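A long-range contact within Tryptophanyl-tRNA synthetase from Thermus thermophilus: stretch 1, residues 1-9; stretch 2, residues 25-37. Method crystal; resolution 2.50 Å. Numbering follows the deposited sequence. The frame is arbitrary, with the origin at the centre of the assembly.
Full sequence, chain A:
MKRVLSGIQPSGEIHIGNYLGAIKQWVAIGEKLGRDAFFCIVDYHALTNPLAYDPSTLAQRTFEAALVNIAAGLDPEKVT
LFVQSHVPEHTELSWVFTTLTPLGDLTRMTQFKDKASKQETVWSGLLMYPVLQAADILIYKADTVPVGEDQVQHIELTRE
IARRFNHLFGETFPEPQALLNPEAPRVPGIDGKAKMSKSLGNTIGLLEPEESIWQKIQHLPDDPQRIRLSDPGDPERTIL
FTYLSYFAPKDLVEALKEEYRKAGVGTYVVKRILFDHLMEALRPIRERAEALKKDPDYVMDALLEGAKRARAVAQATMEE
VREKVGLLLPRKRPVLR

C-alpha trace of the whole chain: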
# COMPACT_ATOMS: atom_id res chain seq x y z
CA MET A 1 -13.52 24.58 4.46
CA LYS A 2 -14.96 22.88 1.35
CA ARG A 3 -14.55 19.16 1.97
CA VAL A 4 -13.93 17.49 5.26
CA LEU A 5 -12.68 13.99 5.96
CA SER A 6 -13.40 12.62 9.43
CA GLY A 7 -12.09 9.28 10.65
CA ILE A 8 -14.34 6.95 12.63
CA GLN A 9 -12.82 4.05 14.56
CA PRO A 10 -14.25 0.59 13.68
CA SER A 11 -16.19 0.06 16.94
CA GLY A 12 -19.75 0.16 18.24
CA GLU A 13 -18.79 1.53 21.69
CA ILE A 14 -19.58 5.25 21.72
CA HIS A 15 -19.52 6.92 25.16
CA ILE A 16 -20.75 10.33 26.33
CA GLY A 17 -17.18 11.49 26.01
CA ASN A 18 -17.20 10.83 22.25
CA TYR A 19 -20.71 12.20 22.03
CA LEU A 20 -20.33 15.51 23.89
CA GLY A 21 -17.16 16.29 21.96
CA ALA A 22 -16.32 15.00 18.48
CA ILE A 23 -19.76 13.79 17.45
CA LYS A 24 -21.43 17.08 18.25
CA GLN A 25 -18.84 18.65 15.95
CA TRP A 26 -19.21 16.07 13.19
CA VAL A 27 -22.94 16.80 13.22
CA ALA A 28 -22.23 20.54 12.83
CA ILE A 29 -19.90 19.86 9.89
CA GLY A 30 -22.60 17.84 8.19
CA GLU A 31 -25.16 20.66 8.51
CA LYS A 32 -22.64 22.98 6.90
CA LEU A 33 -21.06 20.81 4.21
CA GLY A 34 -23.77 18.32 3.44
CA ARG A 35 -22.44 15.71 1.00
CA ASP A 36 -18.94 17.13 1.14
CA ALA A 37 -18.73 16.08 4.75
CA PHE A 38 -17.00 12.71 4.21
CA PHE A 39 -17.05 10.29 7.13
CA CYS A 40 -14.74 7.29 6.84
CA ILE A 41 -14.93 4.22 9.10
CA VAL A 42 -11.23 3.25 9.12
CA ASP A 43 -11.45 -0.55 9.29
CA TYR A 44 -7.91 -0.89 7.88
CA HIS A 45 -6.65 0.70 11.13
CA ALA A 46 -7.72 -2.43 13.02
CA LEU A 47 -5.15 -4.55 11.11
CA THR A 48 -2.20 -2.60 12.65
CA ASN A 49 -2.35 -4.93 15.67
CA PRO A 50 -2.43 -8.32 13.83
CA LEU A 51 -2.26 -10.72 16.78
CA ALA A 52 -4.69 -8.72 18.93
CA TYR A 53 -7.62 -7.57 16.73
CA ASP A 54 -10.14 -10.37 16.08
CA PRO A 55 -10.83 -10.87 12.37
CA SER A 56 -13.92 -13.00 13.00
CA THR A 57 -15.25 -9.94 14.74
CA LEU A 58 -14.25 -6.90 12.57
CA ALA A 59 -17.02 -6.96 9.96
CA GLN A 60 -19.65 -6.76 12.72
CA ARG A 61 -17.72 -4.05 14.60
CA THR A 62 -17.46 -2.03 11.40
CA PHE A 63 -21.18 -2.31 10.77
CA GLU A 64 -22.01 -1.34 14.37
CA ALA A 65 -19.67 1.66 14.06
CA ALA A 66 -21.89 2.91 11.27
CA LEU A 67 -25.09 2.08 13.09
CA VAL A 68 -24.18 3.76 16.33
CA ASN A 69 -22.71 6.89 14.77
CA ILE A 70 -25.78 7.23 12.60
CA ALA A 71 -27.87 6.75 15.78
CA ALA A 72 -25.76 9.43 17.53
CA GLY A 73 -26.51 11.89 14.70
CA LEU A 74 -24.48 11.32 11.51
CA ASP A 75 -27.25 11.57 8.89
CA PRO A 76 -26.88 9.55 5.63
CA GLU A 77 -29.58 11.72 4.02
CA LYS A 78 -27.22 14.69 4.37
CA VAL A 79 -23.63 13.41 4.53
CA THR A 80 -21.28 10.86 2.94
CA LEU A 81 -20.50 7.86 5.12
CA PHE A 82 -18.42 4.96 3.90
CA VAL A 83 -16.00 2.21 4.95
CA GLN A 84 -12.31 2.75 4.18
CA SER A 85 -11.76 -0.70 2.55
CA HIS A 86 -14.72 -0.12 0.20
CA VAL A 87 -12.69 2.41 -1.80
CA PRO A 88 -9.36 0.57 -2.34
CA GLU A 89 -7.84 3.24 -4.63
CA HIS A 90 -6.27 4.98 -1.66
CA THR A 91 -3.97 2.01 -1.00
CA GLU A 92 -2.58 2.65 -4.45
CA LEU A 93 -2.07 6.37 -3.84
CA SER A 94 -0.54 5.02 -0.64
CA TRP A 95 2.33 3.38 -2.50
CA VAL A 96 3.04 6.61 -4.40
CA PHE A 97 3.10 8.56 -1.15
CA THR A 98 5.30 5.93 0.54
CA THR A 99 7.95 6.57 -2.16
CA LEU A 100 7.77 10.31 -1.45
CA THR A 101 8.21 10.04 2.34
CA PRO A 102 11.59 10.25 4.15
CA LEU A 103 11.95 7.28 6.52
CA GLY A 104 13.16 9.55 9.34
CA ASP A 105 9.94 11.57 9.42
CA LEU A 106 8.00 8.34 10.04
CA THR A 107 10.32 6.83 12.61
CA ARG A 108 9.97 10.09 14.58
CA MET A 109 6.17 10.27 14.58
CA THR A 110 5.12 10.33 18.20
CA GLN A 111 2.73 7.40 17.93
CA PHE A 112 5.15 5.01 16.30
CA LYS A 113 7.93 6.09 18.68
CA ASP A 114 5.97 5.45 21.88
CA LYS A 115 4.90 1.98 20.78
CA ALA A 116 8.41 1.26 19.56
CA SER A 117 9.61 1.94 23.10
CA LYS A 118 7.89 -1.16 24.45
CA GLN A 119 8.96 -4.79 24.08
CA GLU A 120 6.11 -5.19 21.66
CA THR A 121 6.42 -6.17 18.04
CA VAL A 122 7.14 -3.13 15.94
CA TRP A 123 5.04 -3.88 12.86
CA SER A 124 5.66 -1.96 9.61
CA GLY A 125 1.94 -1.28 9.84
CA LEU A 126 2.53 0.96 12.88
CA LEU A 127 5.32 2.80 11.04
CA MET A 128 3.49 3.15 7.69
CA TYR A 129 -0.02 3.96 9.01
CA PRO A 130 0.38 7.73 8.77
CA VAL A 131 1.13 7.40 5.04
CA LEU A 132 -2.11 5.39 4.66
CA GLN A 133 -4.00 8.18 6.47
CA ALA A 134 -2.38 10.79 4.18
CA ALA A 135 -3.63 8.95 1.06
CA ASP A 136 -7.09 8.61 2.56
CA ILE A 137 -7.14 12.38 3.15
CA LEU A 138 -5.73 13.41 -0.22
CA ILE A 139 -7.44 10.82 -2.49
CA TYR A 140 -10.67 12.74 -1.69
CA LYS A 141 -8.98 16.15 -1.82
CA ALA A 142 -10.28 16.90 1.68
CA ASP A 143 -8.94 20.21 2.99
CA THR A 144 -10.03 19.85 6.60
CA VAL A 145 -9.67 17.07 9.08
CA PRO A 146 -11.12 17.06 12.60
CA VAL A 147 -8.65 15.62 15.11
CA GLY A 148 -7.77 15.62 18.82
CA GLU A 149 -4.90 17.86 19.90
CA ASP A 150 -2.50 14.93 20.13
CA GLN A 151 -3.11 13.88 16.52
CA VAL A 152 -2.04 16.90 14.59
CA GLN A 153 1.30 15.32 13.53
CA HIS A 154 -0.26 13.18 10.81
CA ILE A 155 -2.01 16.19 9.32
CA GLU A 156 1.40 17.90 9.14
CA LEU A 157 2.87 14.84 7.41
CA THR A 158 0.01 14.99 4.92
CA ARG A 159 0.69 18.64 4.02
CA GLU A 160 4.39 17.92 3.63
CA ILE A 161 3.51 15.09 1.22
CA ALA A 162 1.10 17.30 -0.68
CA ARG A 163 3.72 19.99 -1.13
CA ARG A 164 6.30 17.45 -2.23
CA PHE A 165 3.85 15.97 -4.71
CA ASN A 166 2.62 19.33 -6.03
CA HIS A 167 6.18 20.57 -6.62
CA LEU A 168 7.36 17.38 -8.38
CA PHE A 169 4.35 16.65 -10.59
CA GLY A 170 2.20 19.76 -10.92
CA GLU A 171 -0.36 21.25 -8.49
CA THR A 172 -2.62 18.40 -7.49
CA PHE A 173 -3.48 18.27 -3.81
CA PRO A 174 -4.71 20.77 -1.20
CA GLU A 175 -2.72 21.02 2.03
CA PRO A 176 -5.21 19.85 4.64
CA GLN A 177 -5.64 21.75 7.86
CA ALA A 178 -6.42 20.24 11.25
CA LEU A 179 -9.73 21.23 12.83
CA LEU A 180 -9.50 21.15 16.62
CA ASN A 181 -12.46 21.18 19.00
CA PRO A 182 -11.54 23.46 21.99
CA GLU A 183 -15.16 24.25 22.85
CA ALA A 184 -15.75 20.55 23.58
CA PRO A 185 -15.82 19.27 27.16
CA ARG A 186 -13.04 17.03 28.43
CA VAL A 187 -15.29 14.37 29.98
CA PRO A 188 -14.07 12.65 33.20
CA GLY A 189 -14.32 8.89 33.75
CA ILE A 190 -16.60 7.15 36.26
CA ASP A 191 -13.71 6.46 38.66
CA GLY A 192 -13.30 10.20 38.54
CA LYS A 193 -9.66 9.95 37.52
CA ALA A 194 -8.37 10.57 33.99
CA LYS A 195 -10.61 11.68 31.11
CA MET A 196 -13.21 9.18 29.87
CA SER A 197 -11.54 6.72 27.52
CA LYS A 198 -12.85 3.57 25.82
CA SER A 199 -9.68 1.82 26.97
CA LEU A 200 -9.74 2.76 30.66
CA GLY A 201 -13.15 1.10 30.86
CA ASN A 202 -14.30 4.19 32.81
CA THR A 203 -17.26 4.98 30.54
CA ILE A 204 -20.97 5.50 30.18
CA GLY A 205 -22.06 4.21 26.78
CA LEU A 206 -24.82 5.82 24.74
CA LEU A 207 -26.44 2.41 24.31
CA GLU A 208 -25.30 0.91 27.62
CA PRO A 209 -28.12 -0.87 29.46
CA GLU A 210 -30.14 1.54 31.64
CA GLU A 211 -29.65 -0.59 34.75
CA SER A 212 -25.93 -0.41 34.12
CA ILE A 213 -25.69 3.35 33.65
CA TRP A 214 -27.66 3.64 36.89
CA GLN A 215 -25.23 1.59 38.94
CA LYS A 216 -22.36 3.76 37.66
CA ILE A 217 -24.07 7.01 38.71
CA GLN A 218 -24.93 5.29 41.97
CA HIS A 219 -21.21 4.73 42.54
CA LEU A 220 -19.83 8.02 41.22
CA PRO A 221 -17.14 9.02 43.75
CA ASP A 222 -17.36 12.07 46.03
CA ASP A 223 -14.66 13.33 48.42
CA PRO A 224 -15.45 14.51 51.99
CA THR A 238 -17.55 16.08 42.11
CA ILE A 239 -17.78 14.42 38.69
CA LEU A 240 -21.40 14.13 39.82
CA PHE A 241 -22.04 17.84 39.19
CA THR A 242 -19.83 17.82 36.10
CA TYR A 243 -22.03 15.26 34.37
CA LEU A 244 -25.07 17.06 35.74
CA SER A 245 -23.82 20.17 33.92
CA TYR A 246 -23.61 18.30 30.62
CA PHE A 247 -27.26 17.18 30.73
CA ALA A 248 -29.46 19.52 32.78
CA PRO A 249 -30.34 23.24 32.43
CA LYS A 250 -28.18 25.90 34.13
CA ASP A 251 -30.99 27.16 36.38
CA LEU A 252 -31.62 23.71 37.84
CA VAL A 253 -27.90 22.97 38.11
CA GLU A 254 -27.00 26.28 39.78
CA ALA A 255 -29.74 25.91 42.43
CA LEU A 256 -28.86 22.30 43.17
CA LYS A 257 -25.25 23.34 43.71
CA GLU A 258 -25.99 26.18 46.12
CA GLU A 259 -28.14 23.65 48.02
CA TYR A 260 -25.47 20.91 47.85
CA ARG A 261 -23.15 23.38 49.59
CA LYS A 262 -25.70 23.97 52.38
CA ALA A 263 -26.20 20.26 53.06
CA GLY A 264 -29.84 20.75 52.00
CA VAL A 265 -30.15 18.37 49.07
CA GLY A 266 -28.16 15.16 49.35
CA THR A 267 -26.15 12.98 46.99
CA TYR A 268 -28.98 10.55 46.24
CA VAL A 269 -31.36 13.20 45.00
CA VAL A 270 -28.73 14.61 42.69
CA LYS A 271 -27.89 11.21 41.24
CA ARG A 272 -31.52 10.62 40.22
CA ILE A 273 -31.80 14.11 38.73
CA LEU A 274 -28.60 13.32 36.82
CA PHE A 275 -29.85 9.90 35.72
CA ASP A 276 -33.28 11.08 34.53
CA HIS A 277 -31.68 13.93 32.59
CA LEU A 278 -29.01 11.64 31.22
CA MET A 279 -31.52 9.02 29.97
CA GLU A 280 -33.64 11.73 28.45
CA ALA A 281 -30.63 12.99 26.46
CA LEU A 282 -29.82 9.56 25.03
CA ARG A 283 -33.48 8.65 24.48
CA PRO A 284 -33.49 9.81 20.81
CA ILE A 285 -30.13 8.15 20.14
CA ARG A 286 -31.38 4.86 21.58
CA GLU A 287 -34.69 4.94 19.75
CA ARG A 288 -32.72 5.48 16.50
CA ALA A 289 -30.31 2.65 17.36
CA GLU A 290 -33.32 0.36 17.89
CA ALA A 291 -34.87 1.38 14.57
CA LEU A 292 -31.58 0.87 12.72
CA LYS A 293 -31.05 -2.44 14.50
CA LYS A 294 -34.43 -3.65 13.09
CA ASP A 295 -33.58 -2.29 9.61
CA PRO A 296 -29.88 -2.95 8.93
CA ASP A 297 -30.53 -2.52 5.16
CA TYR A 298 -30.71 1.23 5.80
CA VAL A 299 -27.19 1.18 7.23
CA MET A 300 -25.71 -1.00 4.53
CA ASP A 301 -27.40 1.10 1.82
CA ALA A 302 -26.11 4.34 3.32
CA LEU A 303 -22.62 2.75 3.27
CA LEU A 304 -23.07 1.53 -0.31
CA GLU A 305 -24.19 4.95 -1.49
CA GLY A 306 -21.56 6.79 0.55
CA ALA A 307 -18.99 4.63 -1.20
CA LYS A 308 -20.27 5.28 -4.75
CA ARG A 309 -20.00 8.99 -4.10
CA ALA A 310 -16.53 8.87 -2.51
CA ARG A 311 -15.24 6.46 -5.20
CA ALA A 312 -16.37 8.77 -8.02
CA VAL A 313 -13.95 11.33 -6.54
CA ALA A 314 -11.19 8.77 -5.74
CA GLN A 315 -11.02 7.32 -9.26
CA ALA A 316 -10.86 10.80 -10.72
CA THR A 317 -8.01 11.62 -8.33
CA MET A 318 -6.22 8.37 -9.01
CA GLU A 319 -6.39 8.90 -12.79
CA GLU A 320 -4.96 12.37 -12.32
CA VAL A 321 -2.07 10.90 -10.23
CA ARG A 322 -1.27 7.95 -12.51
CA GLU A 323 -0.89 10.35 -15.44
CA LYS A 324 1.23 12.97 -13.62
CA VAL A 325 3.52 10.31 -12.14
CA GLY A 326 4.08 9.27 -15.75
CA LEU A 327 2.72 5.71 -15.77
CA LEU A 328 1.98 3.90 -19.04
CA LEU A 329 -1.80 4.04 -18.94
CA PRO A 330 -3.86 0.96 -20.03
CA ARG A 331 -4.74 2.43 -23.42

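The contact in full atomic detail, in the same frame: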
# COMPACT_ATOMS: atom_id res chain seq x y z
N MET A 1 -12.95 25.97 4.26
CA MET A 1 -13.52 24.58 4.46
C MET A 1 -14.50 24.19 3.36
O MET A 1 -15.64 24.67 3.36
CB MET A 1 -14.22 24.51 5.82
CG MET A 1 -14.73 23.14 6.23
SD MET A 1 -15.69 23.19 7.79
CE MET A 1 -14.63 22.37 8.91
N LYS A 2 -14.07 23.35 2.43
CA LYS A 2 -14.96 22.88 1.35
C LYS A 2 -15.30 21.39 1.51
O LYS A 2 -16.44 20.98 1.34
CB LYS A 2 -14.31 23.05 -0.03
CG LYS A 2 -14.09 24.47 -0.52
CD LYS A 2 -13.43 24.39 -1.88
CE LYS A 2 -13.21 25.76 -2.50
NZ LYS A 2 -12.56 25.64 -3.83
N ARG A 3 -14.30 20.58 1.80
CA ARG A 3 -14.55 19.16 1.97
C ARG A 3 -13.80 18.67 3.18
O ARG A 3 -12.60 18.90 3.32
CB ARG A 3 -14.12 18.36 0.75
CG ARG A 3 -14.38 16.87 0.94
CD ARG A 3 -14.11 16.12 -0.33
NE ARG A 3 -15.12 16.43 -1.32
CZ ARG A 3 -14.94 16.33 -2.63
NH1 ARG A 3 -15.93 16.63 -3.44
NH2 ARG A 3 -13.78 15.93 -3.14
N VAL A 4 -14.52 17.99 4.05
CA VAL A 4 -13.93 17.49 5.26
C VAL A 4 -13.87 15.96 5.29
O VAL A 4 -14.77 15.30 4.80
CB VAL A 4 -14.73 18.00 6.50
CG1 VAL A 4 -14.27 17.28 7.78
CG2 VAL A 4 -14.51 19.50 6.65
N LEU A 5 -12.78 15.42 5.83
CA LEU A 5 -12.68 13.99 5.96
C LEU A 5 -12.53 13.70 7.44
O LEU A 5 -11.57 14.17 8.08
CB LEU A 5 -11.48 13.41 5.22
CG LEU A 5 -11.42 11.88 5.50
CD1 LEU A 5 -12.55 11.14 4.78
CD2 LEU A 5 -10.09 11.32 5.05
N SER A 6 -13.47 12.96 8.01
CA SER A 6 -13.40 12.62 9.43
C SER A 6 -13.30 11.11 9.62
O SER A 6 -14.10 10.35 9.09
CB SER A 6 -14.63 13.17 10.17
OG SER A 6 -14.76 14.58 9.98
N GLY A 7 -12.31 10.69 10.40
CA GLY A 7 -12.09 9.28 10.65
C GLY A 7 -12.84 8.73 11.84
O GLY A 7 -12.76 9.28 12.95
N ILE A 8 -13.56 7.63 11.61
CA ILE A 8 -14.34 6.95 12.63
C ILE A 8 -13.71 5.59 12.94
O ILE A 8 -13.50 4.76 12.04
CB ILE A 8 -15.78 6.73 12.14
CG1 ILE A 8 -16.53 8.06 12.12
CG2 ILE A 8 -16.51 5.69 13.03
CD1 ILE A 8 -17.96 7.93 11.65
N GLN A 9 -13.41 5.34 14.21
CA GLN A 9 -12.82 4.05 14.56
C GLN A 9 -13.84 2.92 14.38
O GLN A 9 -15.03 3.09 14.66
CB GLN A 9 -12.29 4.09 16.00
CG GLN A 9 -11.14 5.07 16.17
CD GLN A 9 -10.06 4.84 15.13
OE1 GLN A 9 -9.64 3.69 14.91
NE2 GLN A 9 -9.60 5.92 14.48
N GLN A 25 -19.50 17.85 16.97
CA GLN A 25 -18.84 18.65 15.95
C GLN A 25 -19.06 18.08 14.56
O GLN A 25 -19.27 18.81 13.59
CB GLN A 25 -17.35 18.77 16.25
CG GLN A 25 -16.62 19.68 15.30
CD GLN A 25 -15.13 19.77 15.61
OE1 GLN A 25 -14.41 18.76 15.60
NE2 GLN A 25 -14.65 20.99 15.91
N TRP A 26 -19.00 16.75 14.46
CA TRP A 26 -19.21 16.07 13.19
C TRP A 26 -20.59 16.43 12.66
O TRP A 26 -20.77 16.66 11.47
CB TRP A 26 -19.14 14.55 13.36
CG TRP A 26 -17.78 14.04 13.69
CD1 TRP A 26 -16.60 14.73 13.64
CD2 TRP A 26 -17.44 12.69 14.06
NE1 TRP A 26 -15.56 13.90 13.95
CE2 TRP A 26 -16.04 12.64 14.21
CE3 TRP A 26 -18.19 11.53 14.27
CZ2 TRP A 26 -15.37 11.47 14.57
CZ3 TRP A 26 -17.52 10.36 14.63
CH2 TRP A 26 -16.12 10.35 14.77
N VAL A 27 -21.56 16.46 13.57
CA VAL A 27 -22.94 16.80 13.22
C VAL A 27 -22.98 18.22 12.66
O VAL A 27 -23.65 18.48 11.65
CB VAL A 27 -23.87 16.68 14.47
CG1 VAL A 27 -25.24 17.20 14.15
CG2 VAL A 27 -23.98 15.22 14.91
N ALA A 28 -22.26 19.15 13.31
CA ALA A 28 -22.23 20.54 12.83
C ALA A 28 -21.62 20.62 11.44
O ALA A 28 -22.11 21.36 10.59
CB ALA A 28 -21.44 21.47 13.82
N ILE A 29 -20.55 19.86 11.19
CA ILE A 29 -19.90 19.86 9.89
C ILE A 29 -20.83 19.35 8.81
O ILE A 29 -20.83 19.84 7.69
CB ILE A 29 -18.63 19.04 9.94
CG1 ILE A 29 -17.60 19.77 10.81
CG2 ILE A 29 -18.10 18.79 8.51
CD1 ILE A 29 -16.57 18.84 11.46
N GLY A 30 -21.65 18.36 9.15
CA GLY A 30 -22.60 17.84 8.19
C GLY A 30 -23.68 18.86 7.83
O GLY A 30 -24.10 18.93 6.68
N GLU A 31 -24.13 19.65 8.79
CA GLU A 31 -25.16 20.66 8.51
C GLU A 31 -24.58 21.69 7.55
O GLU A 31 -25.28 22.21 6.67
CB GLU A 31 -25.59 21.39 9.79
CG GLU A 31 -26.19 20.49 10.85
CD GLU A 31 -27.60 20.10 10.53
OE1 GLU A 31 -27.96 18.93 10.74
OE2 GLU A 31 -28.36 20.98 10.05
N LYS A 32 -23.30 21.97 7.71
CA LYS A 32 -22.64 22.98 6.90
C LYS A 32 -22.14 22.50 5.53
O LYS A 32 -22.26 23.22 4.52
CB LYS A 32 -21.47 23.56 7.70
CG LYS A 32 -20.79 24.75 7.08
CD LYS A 32 -19.88 25.44 8.08
CE LYS A 32 -19.11 26.60 7.45
NZ LYS A 32 -20.00 27.65 6.87
N LEU A 33 -21.61 21.29 5.47
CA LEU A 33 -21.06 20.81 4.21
C LEU A 33 -21.92 19.83 3.45
O LEU A 33 -21.71 19.62 2.26
CB LEU A 33 -19.66 20.24 4.44
CG LEU A 33 -18.76 21.27 5.15
CD1 LEU A 33 -17.41 20.65 5.54
CD2 LEU A 33 -18.57 22.47 4.24
N GLY A 34 -22.90 19.24 4.12
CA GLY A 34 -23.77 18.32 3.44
C GLY A 34 -23.04 17.10 2.93
O GLY A 34 -22.43 16.37 3.73
N ARG A 35 -23.07 16.87 1.61
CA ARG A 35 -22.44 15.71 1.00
C ARG A 35 -20.91 15.78 0.99
O ARG A 35 -20.23 14.77 0.88
CB ARG A 35 -22.96 15.54 -0.42
CG ARG A 35 -23.67 14.23 -0.68
CD ARG A 35 -25.17 14.19 -0.40
NE ARG A 35 -25.48 13.18 0.61
CZ ARG A 35 -26.57 12.39 0.64
NH1 ARG A 35 -26.71 11.54 1.63
NH2 ARG A 35 -27.49 12.43 -0.31
N ASP A 36 -20.37 16.97 1.11
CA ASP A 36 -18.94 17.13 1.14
C ASP A 36 -18.38 16.97 2.54
O ASP A 36 -17.26 17.36 2.83
CB ASP A 36 -18.54 18.45 0.53
CG ASP A 36 -18.39 18.34 -0.97
OD1 ASP A 36 -18.87 19.24 -1.69
OD2 ASP A 36 -17.78 17.34 -1.43
N ALA A 37 -19.19 16.38 3.41
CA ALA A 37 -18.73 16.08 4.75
C ALA A 37 -18.51 14.57 4.70
O ALA A 37 -19.41 13.82 5.01
CB ALA A 37 -19.81 16.42 5.80

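The polar part of this contact is gathered on one residue: D36, just past the helix, meets the N-terminal stretch with both its side chain and its backbone. Its carboxylate oxygen OD2 takes two hydrogen bonds from R3, one from NE at 2.8 Å and one from NH1 at 2.8 Å, as parts of a salt bridge. OD2 lies at the edge of the guanidinium, near its plane, where the N-H groups of an arginine point. R3 gets there with chi1 and chi2 both t and chi3 turned to m, while its NH2 is satisfied elsewhere in the structure. The backbone of D36 supplies the second link: V4 N donates to D36 O at 3.1 Å, with an angle of 160° at the hydrogen, and R3 CA approaches the same D36 O at 3.4 Å in a CA-H...O contact.

That backbone bond belongs to a parallel bridge between V4 and A37, whose CA atoms are 5.0 Å apart and whose side chains share one face of the sheet. The chain thus runs down helix 25-33, turns, and comes back alongside strand 4-8. G34 marks the turn: it is the first residue to leave helical geometry, and its phi of 64° is one that glycine tolerates best. The helix itself runs nearly antiparallel to the strand, at 154°, with the axes 10.6 Å apart at closest approach, a gap that side chains fill.

The filling is mostly aliphatic. V4, buried and beta-branched as suits a strand, places CG2 3.3 Å from L33 CD1 and CB 4.0 Å from I29 CG2. I29 and L33, four residues apart and so about one helical turn, both direct their CA-to-CB bonds toward the strand. M1 extends this patch at its exposed end, its CG lying 3.7 Å from L33 CD1; the methionine chain, exposed at the margin of the contact, supplies apolar surface to L33. L5, by contrast, points away and touches nothing here, as strand alternation predicts.

Farther along the strand, W26 has the largest covered area of any residue in the contact. S6 sits over one face of its indole, with S6 CB 4.3 Å from the centroid of the five-membered ring in a CH-pi contact; a small side chain fits under so broad a ring. I8 starts sideways, but its end comes nearer, bringing CG1 to 3.5 Å from W26 CH2. Between them G7 offers only backbone, its O 3.8 Å from W26 CZ2.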